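Local coordinates for protein endostatin (Mus musculus, PDB 1KOE) that inhibits angiogenesis as the C-terminal fragment of the collagen XVIII alpha1 chain and carries a heparin-binding function, at residues 21-26 and 42-47; 49-54 and 79-84; 125-130 and 154-159; 141-146 and 161-166. All coordinates share one frame; numbering follows the deposited sequence.

Interaction 1. Residues 21-26 and 42-47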
loop_
_atom_site.group_PDB
_atom_site.type_symbol
_atom_site.label_atom_id
_atom_site.label_comp_id
_atom_site.label_asym_id
_atom_site.label_seq_id
_atom_site.Cartn_x
_atom_site.Cartn_y
_atom_site.Cartn_z
ATOM N N ARG A 21 -9.655 -9.224 4.295
ATOM C CA ARG A 21 -10.212 -8.960 5.630
ATOM C C ARG A 21 -9.069 -8.985 6.661
ATOM O O ARG A 21 -9.057 -8.184 7.596
ATOM C CB ARG A 21 -11.292 -9.995 6.006
ATOM C CG ARG A 21 -12.549 -9.914 5.156
ATOM C CD ARG A 21 -13.509 -11.045 5.466
ATOM N NE ARG A 21 -14.820 -10.783 4.872
ATOM C CZ ARG A 21 -15.836 -11.652 4.851
ATOM N NH1 ARG A 21 -15.694 -12.856 5.398
ATOM N NH2 ARG A 21 -16.994 -11.309 4.289
ATOM N N GLY A 22 -8.091 -9.877 6.457
ATOM C CA GLY A 22 -6.951 -9.987 7.354
ATOM C C GLY A 22 -6.078 -8.740 7.286
ATOM O O GLY A 22 -5.726 -8.146 8.308
ATOM N N ALA A 23 -5.744 -8.330 6.067
ATOM C CA ALA A 23 -4.916 -7.140 5.845
ATOM C C ALA A 23 -5.617 -5.883 6.366
ATOM O O ALA A 23 -5.011 -5.067 7.061
ATOM C CB ALA A 23 -4.590 -6.990 4.365
ATOM N N ASP A 24 -6.892 -5.730 6.036
ATOM C CA ASP A 24 -7.662 -4.575 6.506
ATOM C C ASP A 24 -7.724 -4.543 8.033
ATOM O O ASP A 24 -7.655 -3.474 8.640
ATOM C CB ASP A 24 -9.102 -4.607 5.954
ATOM C CG ASP A 24 -9.227 -4.021 4.539
ATOM O OD1 ASP A 24 -8.257 -3.424 4.037
ATOM O OD2 ASP A 24 -10.326 -4.133 3.931
ATOM N N PHE A 25 -7.848 -5.709 8.669
ATOM C CA PHE A 25 -7.908 -5.753 10.129
ATOM C C PHE A 25 -6.555 -5.309 10.738
ATOM O O PHE A 25 -6.511 -4.644 11.781
ATOM C CB PHE A 25 -8.296 -7.155 10.609
ATOM C CG PHE A 25 -8.453 -7.254 12.091
ATOM C CD1 PHE A 25 -9.213 -6.318 12.785
ATOM C CD2 PHE A 25 -7.854 -8.282 12.795
ATOM C CE1 PHE A 25 -9.380 -6.414 14.185
ATOM C CE2 PHE A 25 -8.013 -8.388 14.183
ATOM C CZ PHE A 25 -8.775 -7.454 14.876
ATOM N N GLN A 26 -5.447 -5.697 10.103
ATOM C CA GLN A 26 -4.126 -5.285 10.584
ATOM C C GLN A 26 -4.015 -3.753 10.527
ATOM O O GLN A 26 -3.540 -3.136 11.483
ATOM C CB GLN A 26 -3.018 -5.959 9.771
ATOM C CG GLN A 26 -2.805 -7.418 10.145
ATOM C CD GLN A 26 -2.492 -7.584 11.629
ATOM O OE1 GLN A 26 -1.535 -6.992 12.144
ATOM N NE2 GLN A 26 -3.321 -8.360 12.334
ATOM N N ALA A 42 -6.185 -1.488 3.735
ATOM C CA ALA A 42 -4.973 -1.981 3.088
ATOM C C ALA A 42 -4.905 -1.491 1.646
ATOM O O ALA A 42 -5.911 -1.476 0.936
ATOM C CB ALA A 42 -4.925 -3.504 3.145
ATOM N N PHE A 43 -3.707 -1.059 1.246
ATOM C CA PHE A 43 -3.391 -0.554 -0.095
ATOM C C PHE A 43 -3.197 -1.794 -1.005
ATOM O O PHE A 43 -2.075 -2.175 -1.327
ATOM C CB PHE A 43 -2.082 0.269 0.025
ATOM C CG PHE A 43 -1.663 1.009 -1.236
ATOM C CD1 PHE A 43 -2.250 2.232 -1.585
ATOM C CD2 PHE A 43 -0.643 0.509 -2.038
ATOM C CE1 PHE A 43 -1.812 2.956 -2.716
ATOM C CE2 PHE A 43 -0.199 1.222 -3.161
ATOM C CZ PHE A 43 -0.788 2.452 -3.495
ATOM N N LEU A 44 -4.292 -2.445 -1.376
ATOM C CA LEU A 44 -4.218 -3.655 -2.187
ATOM C C LEU A 44 -5.495 -3.813 -2.998
ATOM O O LEU A 44 -6.558 -3.363 -2.563
ATOM C CB LEU A 44 -4.165 -4.895 -1.260
ATOM C CG LEU A 44 -3.067 -5.118 -0.212
ATOM C CD1 LEU A 44 -3.447 -6.221 0.771
ATOM C CD2 LEU A 44 -1.765 -5.452 -0.919
ATOM N N SER A 45 -5.390 -4.399 -4.194
ATOM C CA SER A 45 -6.595 -4.739 -4.957
ATOM C C SER A 45 -6.950 -6.156 -4.463
ATOM O O SER A 45 -6.080 -6.885 -3.973
ATOM C CB SER A 45 -6.314 -4.805 -6.460
ATOM O OG SER A 45 -6.344 -3.525 -7.053
ATOM N N SER A 46 -8.212 -6.549 -4.568
ATOM C CA SER A 46 -8.614 -7.896 -4.161
ATOM C C SER A 46 -9.735 -8.350 -5.098
ATOM O O SER A 46 -10.112 -7.618 -6.003
ATOM C CB SER A 46 -9.045 -7.933 -2.687
ATOM O OG SER A 46 -10.086 -6.994 -2.402
ATOM N N ARG A 47 -10.268 -9.547 -4.880
ATOM C CA ARG A 47 -11.309 -10.071 -5.759
ATOM C C ARG A 47 -12.468 -9.137 -6.094
ATOM O O ARG A 47 -12.846 -9.015 -7.253
ATOM C CB ARG A 47 -11.849 -11.405 -5.217
ATOM C CG ARG A 47 -13.027 -11.976 -6.019
ATOM C CD ARG A 47 -13.239 -13.465 -5.739
ATOM N NE ARG A 47 -12.071 -14.265 -6.142
ATOM C CZ ARG A 47 -11.783 -14.641 -7.396
ATOM N NH1 ARG A 47 -12.583 -14.307 -8.412
ATOM N NH2 ARG A 47 -10.654 -15.305 -7.643
HETATM O O HOH W 1 -8.419 -2.726 1.259
#
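The methyl group of Ala23 lies over that of Ala42, CB to CB 3.7 Å, and also meets one branch of Leu44, whose CD1 stands 3.8 Å from Ala23 CB. Three small apolar ends thus close together where the helix of residues 21-26 comes down on the chain of residues 42-47. The two backbones come near each other here, with Asp24 CA and Ala42 CA 5.1 Å apart.

At the next residue of the helix the contact becomes polar. Ala42 N donates to Asp24 OD1 over 2.9 Å in a nearly straight bond (164° at the hydrogen), meeting the oxygen almost end-on to its C-O bond. A chi1 of -84° sets the carboxylate beside its own backbone N and brings OD1 down to the strand. A water bridges the two segments: it donates to Asp24 OD1 and to Ala42 O, so that OD1 accepts two bonds and both peptide polar atoms of Ala42 are engaged. The other oxygen, OD2, forms a salt bridge with Arg41, which would help keep the acid ionised. Helix 19-33 is thereby fastened at the edge strand 40-42 of the mixed sheet, an alpha-on-beta packing within the C-type-lectin-related endostatin fold.

Interaction 2. Residues 49-54 and 79-84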
loop_
_atom_site.group_PDB
_atom_site.type_symbol
_atom_site.label_atom_id
_atom_site.label_comp_id
_atom_site.label_asym_id
_atom_site.label_seq_id
_atom_site.Cartn_x
_atom_site.Cartn_y
_atom_site.Cartn_z
ATOM N N GLN A 49 -12.551 -5.755 -5.181
ATOM C CA GLN A 49 -12.191 -4.369 -5.003
ATOM C C GLN A 49 -10.948 -3.930 -5.761
ATOM O O GLN A 49 -9.917 -4.575 -5.671
ATOM C CB GLN A 49 -11.954 -4.163 -3.494
ATOM C CG GLN A 49 -11.370 -2.834 -3.089
ATOM C CD GLN A 49 -12.428 -1.806 -2.756
ATOM O OE1 GLN A 49 -12.895 -1.732 -1.611
ATOM N NE2 GLN A 49 -12.776 -0.965 -3.731
ATOM N N ASP A 50 -11.066 -2.859 -6.532
ATOM C CA ASP A 50 -9.910 -2.295 -7.219
ATOM C C ASP A 50 -9.282 -1.335 -6.206
ATOM O O ASP A 50 -9.985 -0.618 -5.490
ATOM C CB ASP A 50 -10.336 -1.467 -8.426
ATOM C CG ASP A 50 -10.942 -2.302 -9.510
ATOM O OD1 ASP A 50 -10.357 -3.351 -9.844
ATOM O OD2 ASP A 50 -12.007 -1.925 -10.030
ATOM N N LEU A 51 -7.963 -1.329 -6.129
ATOM C CA LEU A 51 -7.244 -0.437 -5.222
ATOM C C LEU A 51 -7.691 1.021 -5.437
ATOM O O LEU A 51 -7.900 1.767 -4.479
ATOM C CB LEU A 51 -5.745 -0.553 -5.499
ATOM C CG LEU A 51 -4.756 0.466 -4.923
ATOM C CD1 LEU A 51 -4.902 0.527 -3.413
ATOM C CD2 LEU A 51 -3.340 0.026 -5.302
ATOM N N TYR A 52 -7.881 1.403 -6.694
ATOM C CA TYR A 52 -8.274 2.777 -7.006
ATOM C C TYR A 52 -9.516 3.289 -6.272
ATOM O O TYR A 52 -9.562 4.438 -5.827
ATOM C CB TYR A 52 -8.452 2.960 -8.519
ATOM C CG TYR A 52 -8.865 4.370 -8.863
ATOM C CD1 TYR A 52 -7.938 5.425 -8.844
ATOM C CD2 TYR A 52 -10.198 4.666 -9.162
ATOM C CE1 TYR A 52 -8.338 6.743 -9.106
ATOM C CE2 TYR A 52 -10.602 5.973 -9.420
ATOM C CZ TYR A 52 -9.673 7.002 -9.389
ATOM O OH TYR A 52 -10.125 8.269 -9.633
ATOM N N SER A 53 -10.498 2.412 -6.106
ATOM C CA SER A 53 -11.771 2.754 -5.481
ATOM C C SER A 53 -11.826 2.825 -3.983
ATOM O O SER A 53 -12.868 3.192 -3.438
ATOM C CB SER A 53 -12.824 1.749 -5.929
ATOM O OG SER A 53 -13.043 1.860 -7.319
ATOM N N ILE A 54 -10.734 2.476 -3.308
ATOM C CA ILE A 54 -10.684 2.459 -1.843
ATOM C C ILE A 54 -10.861 3.833 -1.187
ATOM O O ILE A 54 -11.406 3.921 -0.081
ATOM C CB ILE A 54 -9.382 1.807 -1.338
ATOM C CG1 ILE A 54 -9.394 0.312 -1.638
ATOM C CG2 ILE A 54 -9.216 2.025 0.145
ATOM C CD1 ILE A 54 -8.119 -0.366 -1.195
ATOM N N SER A 79 -3.349 11.237 -8.979
ATOM C CA SER A 79 -2.021 11.384 -9.569
ATOM C C SER A 79 -1.234 10.088 -9.587
ATOM O O SER A 79 -0.427 9.853 -10.485
ATOM C CB SER A 79 -1.218 12.451 -8.817
ATOM O OG SER A 79 -1.910 13.680 -8.861
ATOM N N LEU A 80 -1.466 9.240 -8.594
ATOM C CA LEU A 80 -0.753 7.967 -8.523
ATOM C C LEU A 80 -1.187 6.973 -9.606
ATOM O O LEU A 80 -0.407 6.112 -10.024
ATOM C CB LEU A 80 -0.963 7.313 -7.148
ATOM C CG LEU A 80 -0.468 7.993 -5.872
ATOM C CD1 LEU A 80 -0.921 7.152 -4.679
ATOM C CD2 LEU A 80 1.044 8.127 -5.876
ATOM N N PHE A 81 -2.421 7.117 -10.073
ATOM C CA PHE A 81 -2.997 6.182 -11.037
ATOM C C PHE A 81 -3.120 6.706 -12.454
ATOM O O PHE A 81 -3.837 6.138 -13.280
ATOM C CB PHE A 81 -4.367 5.717 -10.502
ATOM C CG PHE A 81 -4.294 5.148 -9.121
ATOM C CD1 PHE A 81 -3.882 3.827 -8.923
ATOM C CD2 PHE A 81 -4.579 5.946 -8.007
ATOM C CE1 PHE A 81 -3.743 3.309 -7.629
ATOM C CE2 PHE A 81 -4.445 5.448 -6.724
ATOM C CZ PHE A 81 -4.023 4.122 -6.519
ATOM N N SER A 82 -2.332 7.731 -12.754
ATOM C CA SER A 82 -2.321 8.397 -14.058
ATOM C C SER A 82 -1.610 7.602 -15.154
ATOM O O SER A 82 -1.726 7.911 -16.352
ATOM C CB SER A 82 -1.580 9.718 -13.903
ATOM O OG SER A 82 -0.268 9.440 -13.434
ATOM N N GLY A 83 -0.798 6.644 -14.738
ATOM C CA GLY A 83 -0.040 5.860 -15.688
ATOM C C GLY A 83 1.444 6.012 -15.392
ATOM O O GLY A 83 2.257 5.314 -15.972
ATOM N N SER A 84 1.785 6.902 -14.458
ATOM C CA SER A 84 3.174 7.162 -14.047
ATOM C C SER A 84 3.718 6.009 -13.189
ATOM O O SER A 84 4.908 5.979 -12.847
ATOM C CB SER A 84 3.218 8.438 -13.202
ATOM O OG SER A 84 2.484 8.258 -11.990
#
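Tyr52 brings the edge of its ring against the face of Phe81. Its CA and CB already lie on that side of the phenylalanine, CA over the ring face, and from CB a chi1 of 180° carries CG opposite the backbone N. At CD1 the contact is made: Tyr52 CD1 lies 3.5 Å from Phe81 CD2 and 3.7 Å from Phe81 CG, with the CB of Phe81 also close by. One atom further out, Tyr52 CE1 is already receding, 4.0 Å from Phe81 CD2. The tip leaves the phenylalanine altogether, and its OH is hydrogen-bonded to Asp78, just ahead of the second segment, which holds the far end of the ring.

The two rings form an offset edge-to-face pair, centroids 5.4 Å apart and planes at 84°, with Phe81 CD2 lying in the plane of the tyrosine ring. Leu51 works on a different part of the same phenylalanine: its CD2 sits at the ring edge, 4.0 Å from Phe81 CE1, while Leu51 CG is 4.1 Å from Phe81 CZ. Behind the pair, Leu80 CB lies over one face of the Phe81 ring, toward its rim. Trp77 meets both aromatic rings and also donates through NE1 to Tyr52 O.

No hydrogen bond links the two segments. Cohesion across them comes from van der Waals contact and the weak electrostatics of ring hydrogens facing a pi cloud, while polar bonds to Trp77 and Asp78, just ahead of residues 79-84, hold the tyrosine at its main chain and its hydroxyl.

Interaction 3. Residues 125-130 and 154-159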
loop_
_atom_site.group_PDB
_atom_site.type_symbol
_atom_site.label_atom_id
_atom_site.label_comp_id
_atom_site.label_asym_id
_atom_site.label_seq_id
_atom_site.Cartn_x
_atom_site.Cartn_y
_atom_site.Cartn_z
ATOM N N MET A 125 -6.423 -10.252 -11.284
ATOM C CA MET A 125 -6.873 -11.534 -10.774
ATOM C C MET A 125 -5.880 -12.657 -10.895
ATOM O O MET A 125 -5.945 -13.611 -10.133
ATOM C CB MET A 125 -8.204 -11.914 -11.400
ATOM C CG MET A 125 -9.294 -10.901 -11.066
ATOM S SD MET A 125 -10.977 -11.527 -11.288
ATOM C CE MET A 125 -11.640 -11.325 -9.605
ATOM N N GLU A 126 -4.935 -12.534 -11.817
ATOM C CA GLU A 126 -3.918 -13.564 -11.964
ATOM C C GLU A 126 -2.662 -13.189 -11.188
ATOM O O GLU A 126 -1.680 -13.936 -11.192
ATOM C CB GLU A 126 -3.549 -13.780 -13.433
ATOM C CG GLU A 126 -4.722 -14.139 -14.342
ATOM C CD GLU A 126 -5.378 -15.459 -13.985
ATOM O OE1 GLU A 126 -4.694 -16.346 -13.429
ATOM O OE2 GLU A 126 -6.587 -15.604 -14.272
ATOM N N SER A 127 -2.681 -12.045 -10.512
ATOM C CA SER A 127 -1.500 -11.631 -9.780
ATOM C C SER A 127 -1.773 -10.879 -8.478
ATOM O O SER A 127 -1.333 -9.741 -8.271
ATOM C CB SER A 127 -0.559 -10.835 -10.681
ATOM O OG SER A 127 0.763 -10.954 -10.188
ATOM N N TYR A 128 -2.529 -11.530 -7.610
ATOM C CA TYR A 128 -2.804 -10.974 -6.302
ATOM C C TYR A 128 -2.836 -12.051 -5.219
ATOM O O TYR A 128 -3.583 -11.973 -4.237
ATOM C CB TYR A 128 -4.029 -10.043 -6.283
ATOM C CG TYR A 128 -5.387 -10.601 -6.659
ATOM C CD1 TYR A 128 -5.605 -11.970 -6.860
ATOM C CD2 TYR A 128 -6.468 -9.728 -6.802
ATOM C CE1 TYR A 128 -6.889 -12.448 -7.196
ATOM C CE2 TYR A 128 -7.738 -10.185 -7.138
ATOM C CZ TYR A 128 -7.944 -11.544 -7.329
ATOM O OH TYR A 128 -9.213 -11.983 -7.620
ATOM N N CYS A 129 -1.949 -13.036 -5.393
ATOM C CA CYS A 129 -1.786 -14.145 -4.453
ATOM C C CYS A 129 -3.108 -14.783 -4.030
ATOM O O CYS A 129 -3.323 -15.041 -2.850
ATOM C CB CYS A 129 -0.981 -13.683 -3.239
ATOM S SG CYS A 129 0.702 -13.149 -3.680
ATOM N N GLU A 130 -3.975 -15.027 -5.012
ATOM C CA GLU A 130 -5.283 -15.629 -4.777
ATOM C C GLU A 130 -6.017 -14.818 -3.701
ATOM O O GLU A 130 -6.464 -15.332 -2.664
ATOM C CB GLU A 130 -5.095 -17.105 -4.427
ATOM C CG GLU A 130 -4.405 -17.832 -5.606
ATOM C CD GLU A 130 -3.879 -19.223 -5.291
ATOM O OE1 GLU A 130 -4.276 -19.821 -4.264
ATOM O OE2 GLU A 130 -3.058 -19.714 -6.100
ATOM N N GLN A 154 5.125 -2.705 -12.176
ATOM C CA GLN A 154 4.458 -3.956 -12.516
ATOM C C GLN A 154 5.317 -5.212 -12.468
ATOM O O GLN A 154 5.673 -5.766 -13.513
ATOM C CB GLN A 154 3.810 -3.794 -13.881
ATOM C CG GLN A 154 2.787 -2.677 -13.866
ATOM C CD GLN A 154 1.602 -3.037 -13.017
ATOM O OE1 GLN A 154 0.942 -4.024 -13.285
ATOM N NE2 GLN A 154 1.351 -2.268 -11.968
ATOM N N LYS A 155 5.672 -5.636 -11.257
ATOM C CA LYS A 155 6.472 -6.830 -11.057
ATOM C C LYS A 155 5.633 -7.970 -10.493
ATOM O O LYS A 155 4.961 -7.807 -9.479
ATOM C CB LYS A 155 7.620 -6.555 -10.082
ATOM N N ALA A 156 5.664 -9.128 -11.151
ATOM C CA ALA A 156 4.943 -10.301 -10.663
ATOM C C ALA A 156 5.948 -11.003 -9.755
ATOM O O ALA A 156 6.984 -11.490 -10.238
ATOM C CB ALA A 156 4.567 -11.196 -11.809
ATOM N N ALA A 157 5.701 -10.970 -8.443
ATOM C CA ALA A 157 6.609 -11.579 -7.461
ATOM C C ALA A 157 6.007 -12.811 -6.790
ATOM O O ALA A 157 4.794 -12.887 -6.600
ATOM C CB ALA A 157 6.992 -10.541 -6.385
ATOM N N SER A 158 6.847 -13.783 -6.450
ATOM C CA SER A 158 6.367 -14.978 -5.766
ATOM C C SER A 158 5.707 -14.552 -4.453
ATOM O O SER A 158 6.275 -13.762 -3.681
ATOM C CB SER A 158 7.528 -15.921 -5.439
ATOM O OG SER A 158 7.154 -16.943 -4.532
ATOM N N CYS A 159 4.563 -15.163 -4.174
ATOM C CA CYS A 159 3.798 -14.877 -2.973
ATOM C C CYS A 159 4.496 -15.268 -1.690
ATOM O O CYS A 159 4.075 -14.876 -0.596
ATOM C CB CYS A 159 2.433 -15.544 -3.068
ATOM S SG CYS A 159 1.468 -14.867 -4.448
#
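Ser127 is the first residue of its segment to reach across, its OG 4.1 Å from Ala156 CB. This is a light touch between a hydroxyl and a methyl; the polar end is occupied by Gln142 and Thr140, both from strand 140-145. Next comes Tyr128, whose side chain leaves in the other direction and lays one face of its ring over Met125 CA, 3.6 Å above the plane.

At Cys129 the chain turns back toward residues 154-159 and is joined to them covalently. Cys129 SG and Cys159 SG are 2.0 Å apart, and the bridge has a chi3 of -99°, the left-handed sense and close to the quarter turn that a relaxed disulfide prefers. Both sulfurs stand anti to their carbonyl carbons (chi1 -62° and -63°), and the bridge spans 5.8 Å from Cys129 CA to Cys159 CA. The CB atoms of Cys129 and Cys159 are 3.9 Å apart.

The disulfide ties the turn at Cys129 and Glu130, where both residues have positive phi, to the chain just past strand 155-158, an outer strand of the three-stranded antiparallel sheet. Strand 140-145 lies between the two segments and hydrogen-bonds to both.

Interaction 4. Residues 141-146 and 161-166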
loop_
_atom_site.group_PDB
_atom_site.type_symbol
_atom_site.label_atom_id
_atom_site.label_comp_id
_atom_site.label_asym_id
_atom_site.label_seq_id
_atom_site.Cartn_x
_atom_site.Cartn_y
_atom_site.Cartn_z
ATOM N N GLY A 141 2.053 -12.265 -6.994
ATOM C CA GLY A 141 1.318 -11.071 -6.637
ATOM C C GLY A 141 2.054 -9.906 -7.267
ATOM O O GLY A 141 3.285 -9.927 -7.360
ATOM N N GLN A 142 1.317 -8.906 -7.728
ATOM C CA GLN A 142 1.951 -7.745 -8.338
ATOM C C GLN A 142 2.524 -6.862 -7.218
ATOM O O GLN A 142 1.832 -6.515 -6.257
ATOM C CB GLN A 142 0.964 -6.976 -9.214
ATOM C CG GLN A 142 1.610 -6.311 -10.414
ATOM C CD GLN A 142 1.908 -7.302 -11.549
ATOM O OE1 GLN A 142 1.934 -8.519 -11.355
ATOM N NE2 GLN A 142 2.106 -6.776 -12.739
ATOM N N ALA A 143 3.794 -6.515 -7.351
ATOM C CA ALA A 143 4.498 -5.744 -6.342
ATOM C C ALA A 143 5.329 -4.663 -6.998
ATOM O O ALA A 143 5.506 -4.661 -8.218
ATOM C CB ALA A 143 5.398 -6.665 -5.514
ATOM N N SER A 144 5.817 -3.731 -6.183
ATOM C CA SER A 144 6.610 -2.622 -6.676
ATOM C C SER A 144 7.834 -2.366 -5.803
ATOM O O SER A 144 7.746 -2.388 -4.576
ATOM C CB SER A 144 5.744 -1.371 -6.692
ATOM O OG SER A 144 6.483 -0.261 -7.187
ATOM N N SER A 145 8.961 -2.059 -6.440
ATOM C CA SER A 145 10.169 -1.768 -5.705
ATOM C C SER A 145 10.169 -0.319 -5.280
ATOM O O SER A 145 10.161 0.579 -6.108
ATOM C CB SER A 145 11.407 -2.000 -6.563
ATOM O OG SER A 145 12.570 -1.807 -5.775
ATOM N N LEU A 146 10.243 -0.100 -3.981
ATOM C CA LEU A 146 10.289 1.240 -3.442
ATOM C C LEU A 146 11.650 1.890 -3.757
ATOM O O LEU A 146 11.792 3.118 -3.697
ATOM C CB LEU A 146 10.055 1.175 -1.934
ATOM C CG LEU A 146 9.130 2.220 -1.330
ATOM C CD1 LEU A 146 7.896 2.427 -2.203
ATOM C CD2 LEU A 146 8.759 1.744 0.063
ATOM N N ASN A 161 7.391 -14.274 -0.824
ATOM C CA ASN A 161 8.184 -13.136 -0.366
ATOM C C ASN A 161 7.447 -12.363 0.747
ATOM O O ASN A 161 6.215 -12.252 0.725
ATOM C CB ASN A 161 8.421 -12.165 -1.530
ATOM C CG ASN A 161 9.516 -12.635 -2.475
ATOM O OD1 ASN A 161 10.688 -12.617 -2.132
ATOM N ND2 ASN A 161 9.131 -13.030 -3.670
ATOM N N SER A 162 8.217 -11.807 1.679
ATOM C CA SER A 162 7.684 -10.993 2.779
ATOM C C SER A 162 8.015 -9.553 2.410
ATOM O O SER A 162 9.174 -9.140 2.490
ATOM C CB SER A 162 8.324 -11.365 4.128
ATOM O OG SER A 162 7.781 -12.578 4.630
ATOM N N TYR A 163 6.989 -8.822 1.967
ATOM C CA TYR A 163 7.108 -7.445 1.503
ATOM C C TYR A 163 6.337 -6.456 2.399
ATOM O O TYR A 163 5.571 -6.842 3.288
ATOM C CB TYR A 163 6.535 -7.348 0.071
ATOM C CG TYR A 163 7.390 -7.935 -1.044
ATOM C CD1 TYR A 163 8.750 -8.212 -0.853
ATOM C CD2 TYR A 163 6.840 -8.168 -2.299
ATOM C CE1 TYR A 163 9.551 -8.690 -1.903
ATOM C CE2 TYR A 163 7.616 -8.641 -3.342
ATOM C CZ TYR A 163 8.969 -8.900 -3.138
ATOM O OH TYR A 163 9.720 -9.378 -4.183
ATOM N N ILE A 164 6.578 -5.182 2.134
ATOM C CA ILE A 164 5.930 -4.086 2.820
ATOM C C ILE A 164 4.460 -4.044 2.388
ATOM O O ILE A 164 4.129 -4.298 1.226
ATOM C CB ILE A 164 6.569 -2.739 2.393
ATOM C CG1 ILE A 164 8.056 -2.727 2.765
ATOM C CG2 ILE A 164 5.820 -1.546 3.025
ATOM C CD1 ILE A 164 8.859 -1.678 2.019
ATOM N N VAL A 165 3.585 -3.755 3.341
ATOM C CA VAL A 165 2.175 -3.599 3.046
ATOM C C VAL A 165 1.801 -2.225 3.577
ATOM O O VAL A 165 2.142 -1.886 4.732
ATOM C CB VAL A 165 1.315 -4.685 3.727
ATOM C CG1 VAL A 165 -0.162 -4.392 3.482
ATOM C CG2 VAL A 165 1.690 -6.076 3.166
ATOM N N LEU A 166 1.137 -1.433 2.733
ATOM C CA LEU A 166 0.703 -0.088 3.112
ATOM C C LEU A 166 -0.795 -0.021 3.450
ATOM O O LEU A 166 -1.597 -0.860 3.001
ATOM C CB LEU A 166 0.996 0.900 1.973
ATOM C CG LEU A 166 2.452 0.953 1.487
ATOM C CD1 LEU A 166 2.559 1.931 0.323
ATOM C CD2 LEU A 166 3.374 1.348 2.627
#
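Ala143 and Tyr163 make the tighter and more deeply buried half of this contact. The methyl group approaches the CD2-CE2 side of the Tyr163 ring obliquely, with Ala143 CB 3.7 Å from Tyr163 CE2 and 3.8 Å from Tyr163 CD2. A chi1 of -74° leaves the ring beside its own backbone N and turned to strand 140-145, and Asn161 CB lies over one face, toward its rim, 3.6 Å above the plane. Trp114 of strand 112-114 meets both Ala143 and Tyr163, while Ala157 of strand 155-158 also reaches the tyrosine.

The other half rests on fewer atoms and lies nearer solvent. Here a single pair of branch ends meets, Leu146 CD2 and Ile164 CD1 at 3.9 Å, the two side chains crossing at about a right angle. Leu146 is partly exposed, whereas Ile164 is buried and packs further on Val113 and on Ala8 of strand 4-8. The main chains stay well apart, 8.4 Å from Ala143 CA to Tyr163 CA and 9.3 Å from Leu146 CA to Ile164 CA, and no hydrogen bond spans the segments.

Apolar side chains from the chain leading into strand 166-169 thus pack against the three-stranded sheet, between the two sheets of the endostatin fold.

In the fold
Interactions 3 and 4 are close neighbours, centres about 10 Å apart, and their segments alternate along the chain. Probable hydrogen bonds join them: Ala143 N lies 2.7 Å from Lys155 O, and Gln142 N 2.8 Å from Ser127 O. Interaction 1 joins interaction 4 through Phe43 N and Leu166 O, 2.8 Å apart, where strand 40-42 runs beside strand 166-169. It also reaches interaction 2, with Ser45 OG 2.9 Å from Leu51 N, and packs on interaction 3 where Arg47 meets Met125 and Tyr128. Interaction 2 touches neither 3 nor 4; nearest atoms are about 6 and 7 Å away. Residues 42-47 thus touch each of the other three contacts.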